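Local structure of 3-phosphoshikimate 1-carboxyvinyltransferase (Streptomyces sviceus, 7M0O) at residues Pro310-Asp315 and Trp347-Pro352; Arg262-Glu267 and Arg284-Asn289. The protein probably transfers the enolpyruvyl group of phosphoenolpyruvate to the 5-hydroxyl of shikimate 3-phosphate, the sixth step of the chorismate pathway. One frame throughout, in Å; residues are numbered along the deposited sequence.

Contact 1. Residues Pro310-Asp315 and Trp347-Pro352; sequences PVRIED and WIEIHP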
loop_
_atom_site.group_PDB
_atom_site.type_symbol
_atom_site.label_atom_id
_atom_site.label_comp_id
_atom_site.label_asym_id
_atom_site.label_seq_id
_atom_site.Cartn_x
_atom_site.Cartn_y
_atom_site.Cartn_z
ATOM N N PRO A 310 32.217 2.152 -1.933
ATOM C CA PRO A 310 31.195 1.331 -2.601
ATOM C C PRO A 310 29.933 1.149 -1.765
ATOM O O PRO A 310 29.972 1.060 -0.531
ATOM C CB PRO A 310 31.903 -0.008 -2.827
ATOM C CG PRO A 310 33.330 0.372 -2.968
ATOM C CD PRO A 310 33.554 1.548 -2.060
ATOM N N VAL A 311 28.807 1.088 -2.463
ATOM C CA VAL A 311 27.521 0.765 -1.867
ATOM C C VAL A 311 27.154 -0.605 -2.406
ATOM O O VAL A 311 26.966 -0.774 -3.614
ATOM C CB VAL A 311 26.449 1.815 -2.194
ATOM C CG1 VAL A 311 25.099 1.354 -1.684
ATOM C CG2 VAL A 311 26.832 3.170 -1.564
ATOM N N ARG A 312 27.095 -1.595 -1.532
ATOM C CA ARG A 312 26.742 -2.947 -1.939
ATOM C C ARG A 312 25.391 -3.307 -1.339
ATOM O O ARG A 312 25.243 -3.332 -0.108
ATOM C CB ARG A 312 27.816 -3.942 -1.507
ATOM C CG ARG A 312 27.568 -5.360 -2.018
ATOM C CD ARG A 312 28.751 -6.262 -1.726
ATOM N NE ARG A 312 28.478 -7.684 -1.932
ATOM C CZ ARG A 312 28.923 -8.379 -2.974
ATOM N NH1 ARG A 312 29.657 -7.785 -3.904
ATOM N NH2 ARG A 312 28.650 -9.673 -3.073
ATOM N N ILE A 313 24.420 -3.607 -2.202
ATOM C CA ILE A 313 23.069 -3.972 -1.781
ATOM C C ILE A 313 22.914 -5.481 -1.941
ATOM O O ILE A 313 23.085 -6.010 -3.044
ATOM C CB ILE A 313 22.008 -3.205 -2.590
ATOM C CG1 ILE A 313 22.195 -1.693 -2.434
ATOM C CG2 ILE A 313 20.592 -3.587 -2.144
ATOM C CD1 ILE A 313 21.169 -0.896 -3.246
ATOM N N GLU A 314 22.606 -6.187 -0.843
ATOM C CA GLU A 314 22.640 -7.641 -0.822
ATOM C C GLU A 314 21.264 -8.211 -0.497
ATOM O O GLU A 314 20.405 -7.532 0.076
ATOM C CB GLU A 314 23.657 -8.166 0.217
ATOM C CG GLU A 314 25.093 -7.954 -0.193
ATOM C CD GLU A 314 26.092 -8.479 0.817
ATOM O OE1 GLU A 314 25.706 -8.759 1.974
ATOM O OE2 GLU A 314 27.276 -8.589 0.446
ATOM N N ASP A 315 21.070 -9.482 -0.887
ATOM C CA ASP A 315 19.874 -10.258 -0.547
ATOM C C ASP A 315 18.624 -9.697 -1.232
ATOM O O ASP A 315 17.536 -9.684 -0.651
ATOM C CB ASP A 315 19.684 -10.338 0.972
ATOM C CG ASP A 315 19.012 -11.640 1.437
ATOM O OD1 ASP A 315 18.612 -12.494 0.604
ATOM O OD2 ASP A 315 18.880 -11.806 2.667
ATOM N N TRP A 347 22.636 -9.383 -5.752
ATOM C CA TRP A 347 23.320 -8.228 -5.186
ATOM C C TRP A 347 23.746 -7.286 -6.304
ATOM O O TRP A 347 23.854 -7.674 -7.471
ATOM C CB TRP A 347 24.533 -8.643 -4.327
ATOM C CG TRP A 347 25.628 -9.421 -5.047
ATOM C CD1 TRP A 347 25.778 -10.783 -5.081
ATOM C CD2 TRP A 347 26.720 -8.878 -5.806
ATOM N NE1 TRP A 347 26.913 -11.116 -5.801
ATOM C CE2 TRP A 347 27.498 -9.967 -6.265
ATOM C CE3 TRP A 347 27.108 -7.579 -6.148
ATOM C CZ2 TRP A 347 28.646 -9.794 -7.044
ATOM C CZ3 TRP A 347 28.262 -7.404 -6.920
ATOM C CH2 TRP A 347 29.006 -8.509 -7.369
ATOM N N ILE A 348 23.961 -6.024 -5.926
ATOM C CA ILE A 348 24.480 -4.996 -6.826
ATOM C C ILE A 348 25.466 -4.140 -6.042
ATOM O O ILE A 348 25.193 -3.765 -4.896
ATOM C CB ILE A 348 23.333 -4.159 -7.421
ATOM C CG1 ILE A 348 23.883 -3.040 -8.318
ATOM C CG2 ILE A 348 22.430 -3.580 -6.323
ATOM C CD1 ILE A 348 22.797 -2.330 -9.126
ATOM N N GLU A 349 26.626 -3.852 -6.645
ATOM C CA GLU A 349 27.669 -3.060 -5.998
ATOM C C GLU A 349 27.970 -1.848 -6.874
ATOM O O GLU A 349 28.329 -1.993 -8.053
ATOM C CB GLU A 349 28.935 -3.883 -5.738
ATOM C CG GLU A 349 29.955 -3.147 -4.859
ATOM C CD GLU A 349 30.989 -4.059 -4.194
ATOM O OE1 GLU A 349 30.779 -5.287 -4.111
ATOM O OE2 GLU A 349 32.029 -3.531 -3.743
ATOM N N ILE A 350 27.789 -0.662 -6.306
ATOM C CA ILE A 350 27.883 0.599 -7.022
ATOM C C ILE A 350 29.140 1.325 -6.558
ATOM O O ILE A 350 29.338 1.538 -5.356
ATOM C CB ILE A 350 26.631 1.462 -6.789
ATOM C CG1 ILE A 350 25.371 0.714 -7.245
ATOM C CG2 ILE A 350 26.768 2.807 -7.515
ATOM C CD1 ILE A 350 24.148 0.985 -6.434
ATOM N N HIS A 351 29.963 1.752 -7.512
ATOM C CA HIS A 351 31.221 2.401 -7.188
ATOM C C HIS A 351 31.120 3.889 -7.472
ATOM O O HIS A 351 30.930 4.287 -8.634
ATOM C CB HIS A 351 32.353 1.756 -7.985
ATOM C CG HIS A 351 32.549 0.316 -7.621
ATOM N ND1 HIS A 351 33.389 -0.075 -6.603
ATOM C CD2 HIS A 351 31.970 -0.816 -8.088
ATOM C CE1 HIS A 351 33.345 -1.390 -6.478
ATOM N NE2 HIS A 351 32.487 -1.864 -7.364
ATOM N N PRO A 352 31.201 4.732 -6.445
ATOM C CA PRO A 352 30.967 6.165 -6.638
ATOM C C PRO A 352 31.999 6.797 -7.554
ATOM O O PRO A 352 33.133 6.330 -7.686
ATOM C CB PRO A 352 31.064 6.741 -5.218
ATOM C CG PRO A 352 31.734 5.685 -4.399
ATOM C CD PRO A 352 31.376 4.372 -5.027
#

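Contact 2. Residues Arg262-Glu267 and Arg284-Asn289; sequences RRMGAE and RGLTAN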
loop_
_atom_site.group_PDB
_atom_site.type_symbol
_atom_site.label_atom_id
_atom_site.label_comp_id
_atom_site.label_asym_id
_atom_site.label_seq_id
_atom_site.Cartn_x
_atom_site.Cartn_y
_atom_site.Cartn_z
ATOM N N ARG A 262 20.608 6.780 7.971
ATOM C CA ARG A 262 21.346 7.112 9.186
ATOM C C ARG A 262 22.727 6.450 9.198
ATOM O O ARG A 262 23.723 7.080 9.576
ATOM C CB ARG A 262 20.536 6.707 10.420
ATOM C CG ARG A 262 21.147 7.246 11.720
ATOM C CD ARG A 262 20.531 6.613 12.960
ATOM N NE ARG A 262 19.175 7.098 13.214
ATOM C CZ ARG A 262 18.090 6.337 13.085
ATOM N NH1 ARG A 262 18.213 5.075 12.701
ATOM N NH2 ARG A 262 16.886 6.829 13.326
ATOM N N ARG A 263 22.808 5.181 8.774
ATOM C CA ARG A 263 24.097 4.489 8.667
ATOM C C ARG A 263 25.045 5.165 7.676
ATOM O O ARG A 263 26.275 5.026 7.791
ATOM C CB ARG A 263 23.880 3.033 8.236
ATOM C CG ARG A 263 23.285 2.087 9.269
ATOM C CD ARG A 263 23.361 0.644 8.754
ATOM N NE ARG A 263 24.756 0.252 8.580
ATOM C CZ ARG A 263 25.218 -0.551 7.624
ATOM N NH1 ARG A 263 24.402 -1.111 6.729
ATOM N NH2 ARG A 263 26.511 -0.813 7.584
ATOM N N MET A 264 24.508 5.851 6.669
ATOM C CA MET A 264 25.337 6.637 5.766
ATOM C C MET A 264 25.734 7.984 6.358
ATOM O O MET A 264 26.526 8.705 5.746
ATOM C CB MET A 264 24.605 6.837 4.431
ATOM C CG MET A 264 24.176 5.518 3.802
ATOM S SD MET A 264 23.374 5.697 2.195
ATOM C CE MET A 264 24.812 5.924 1.134
ATOM N N GLY A 265 25.178 8.363 7.503
ATOM C CA GLY A 265 25.586 9.585 8.177
ATOM C C GLY A 265 24.578 10.712 8.152
ATOM O O GLY A 265 24.878 11.799 8.675
ATOM N N ALA A 266 23.400 10.500 7.567
ATOM C CA ALA A 266 22.330 11.482 7.677
ATOM C C ALA A 266 21.851 11.552 9.120
ATOM O O ALA A 266 21.998 10.599 9.887
ATOM C CB ALA A 266 21.167 11.117 6.746
ATOM N N GLU A 267 21.286 12.706 9.501
ATOM C CA GLU A 267 20.643 12.863 10.807
ATOM C C GLU A 267 19.188 12.423 10.661
ATOM O O GLU A 267 18.413 13.045 9.926
ATOM C CB GLU A 267 20.739 14.311 11.294
ATOM C CG GLU A 267 22.077 14.664 11.929
ATOM C CD GLU A 267 22.260 16.162 12.158
ATOM O OE1 GLU A 267 21.301 16.935 11.949
ATOM O OE2 GLU A 267 23.379 16.566 12.541
ATOM N N ARG A 284 28.225 8.066 3.585
ATOM C CA ARG A 284 29.261 7.045 3.664
ATOM C C ARG A 284 28.801 5.747 3.015
ATOM O O ARG A 284 27.676 5.291 3.230
ATOM C CB ARG A 284 29.655 6.785 5.122
ATOM C CG ARG A 284 30.186 8.039 5.790
ATOM C CD ARG A 284 30.767 7.772 7.169
ATOM N NE ARG A 284 29.785 7.180 8.073
ATOM C CZ ARG A 284 29.039 7.862 8.938
ATOM N NH1 ARG A 284 29.149 9.183 9.027
ATOM N NH2 ARG A 284 28.173 7.219 9.707
ATOM N N GLY A 285 29.702 5.127 2.251
ATOM C CA GLY A 285 29.387 3.842 1.663
ATOM C C GLY A 285 29.186 2.758 2.706
ATOM O O GLY A 285 29.609 2.862 3.860
ATOM N N LEU A 286 28.525 1.686 2.280
ATOM C CA LEU A 286 28.163 0.607 3.186
ATOM C C LEU A 286 27.681 -0.580 2.370
ATOM O O LEU A 286 27.447 -0.481 1.162
ATOM C CB LEU A 286 27.076 1.010 4.190
ATOM C CG LEU A 286 25.844 1.828 3.770
ATOM C CD1 LEU A 286 24.979 1.147 2.724
ATOM C CD2 LEU A 286 25.006 2.193 4.990
ATOM N N THR A 287 27.526 -1.695 3.068
ATOM C CA THR A 287 26.775 -2.848 2.596
ATOM C C THR A 287 25.441 -2.875 3.318
ATOM O O THR A 287 25.401 -2.764 4.546
ATOM C CB THR A 287 27.539 -4.139 2.871
ATOM O OG1 THR A 287 28.732 -4.157 2.085
ATOM C CG2 THR A 287 26.667 -5.343 2.521
ATOM N N ALA A 288 24.352 -3.041 2.567
ATOM C CA ALA A 288 23.016 -3.051 3.149
ATOM C C ALA A 288 22.255 -4.274 2.652
ATOM O O ALA A 288 22.123 -4.486 1.441
ATOM C CB ALA A 288 22.262 -1.762 2.799
ATOM N N ASN A 289 21.765 -5.082 3.583
ATOM C CA ASN A 289 20.838 -6.154 3.238
ATOM C C ASN A 289 19.450 -5.539 3.126
ATOM O O ASN A 289 18.887 -5.091 4.131
ATOM C CB ASN A 289 20.893 -7.248 4.304
ATOM C CG ASN A 289 19.941 -8.400 4.029
ATOM O OD1 ASN A 289 18.788 -8.208 3.630
ATOM N ND2 ASN A 289 20.420 -9.613 4.266
HETATM O O HOH W 1 26.300 7.644 11.785
HETATM O O HOH W 2 27.588 4.023 10.049
#

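Contact 1. Residues Pro310-Asp315 and Trp347-Pro352
Antiparallel pairing of strands 311-314 and 347-351, whose axes run at 172°, forms the middle of a four-stranded mixed sheet of the EPSP synthase fold. Two hydrogen-bonded pairs set the register: Val311 with Ile350 and Ile313 with Ile348, each joined by both N-H...O bonds, with Ile313 N to Ile348 O at 2.8 Å. On the face carrying Arg312, Glu349 and Trp347, the Arg312 guanidinium lies over the indole of Trp347. Its CZ stands 3.8 Å from the centroid of the six-membered ring, 18° off the ring normal, which supports a cation-pi contact although the planes are tilted by 29°. An oxygen of each of two carboxylates lies near the guanidinium plane: Arg312 NH1 reaches Glu349 OE1 at 2.7 Å, nearly along its C-O axis and with that carboxylate turned almost perpendicular, and Arg312 NE reaches the anti lone pair of Glu314 OE2 at 2.8 Å. On the other face Ile313 CB packs on Ile348 CG2 at 3.8 Å, and helices 297-303 and 326-336 cover the isoleucines and Val311. Two salt bridges and an aromatic face beneath restrict the guanidinium's rotation, and its charge probably offsets repulsion between the two glutamates.

Contact 2. Residues Arg262-Glu267 and Arg284-Asn289
This is a helix-end-to-strand contact: the C-terminal turn of helix 257-263 meets segment 284-289, which carries the outer strand of its sheet. Gly265, at phi 109°, closes the helix in a Schellman motif, with its N bonded to Arg262 O at 2.8 Å. Just before it, Met264 O accepts a hydrogen bond from the backbone N of Arg284 (2.8 Å). Leu286 CD2 fits against both Arg263 and Met264, touching Arg263 CB at 3.5 Å and Met264 CG at 3.6 Å, and it also stands over the centre of one face of the Arg263 guanidinium. The Arg263 chain bends about its CG-CD bond (chi3 63°), which sets NE; from the guanidinium, NH1 donates to Thr287 O, 2.9 Å away at an N-H...O angle of 175°, and the acceptor lies in the guanidinium plane. The Arg284 guanidinium presents a face to Met264 O and Gly265 N, while its NH2 donates at 2.8 Å to a water that bonds weakly to Arg262 O. A second water, held by Arg263 O, accepts from the same NH2. A positive guanidinium beside carbonyl oxygens at the helix C-terminus is probably favourable, consistent with the negative end of the helix dipole, and part of the link runs through water.

In the fold
Contact 2 closes before contact 1 opens along the chain, and their centres lie 12 Å apart on the same side of the chain's centre. They share one mixed sheet, ordered 286-289, 311-314, 347-351, 340-344: strand 286-289 is outermost and runs parallel to 311-314, which in turn pairs antiparallel with 347-351. The seam between them is backbone pairing, with Arg312 O 2.8 Å from Ala288 N and Glu314 N 2.9 Å from Ala288 O, both probable hydrogen bonds. Thr287 CG2 packs beside Glu314 OE1. Contact 1 therefore joins the two central strands, whereas strand 286-289 links the end of helix 257-263, through its pairing with strand 311-314, to those strands.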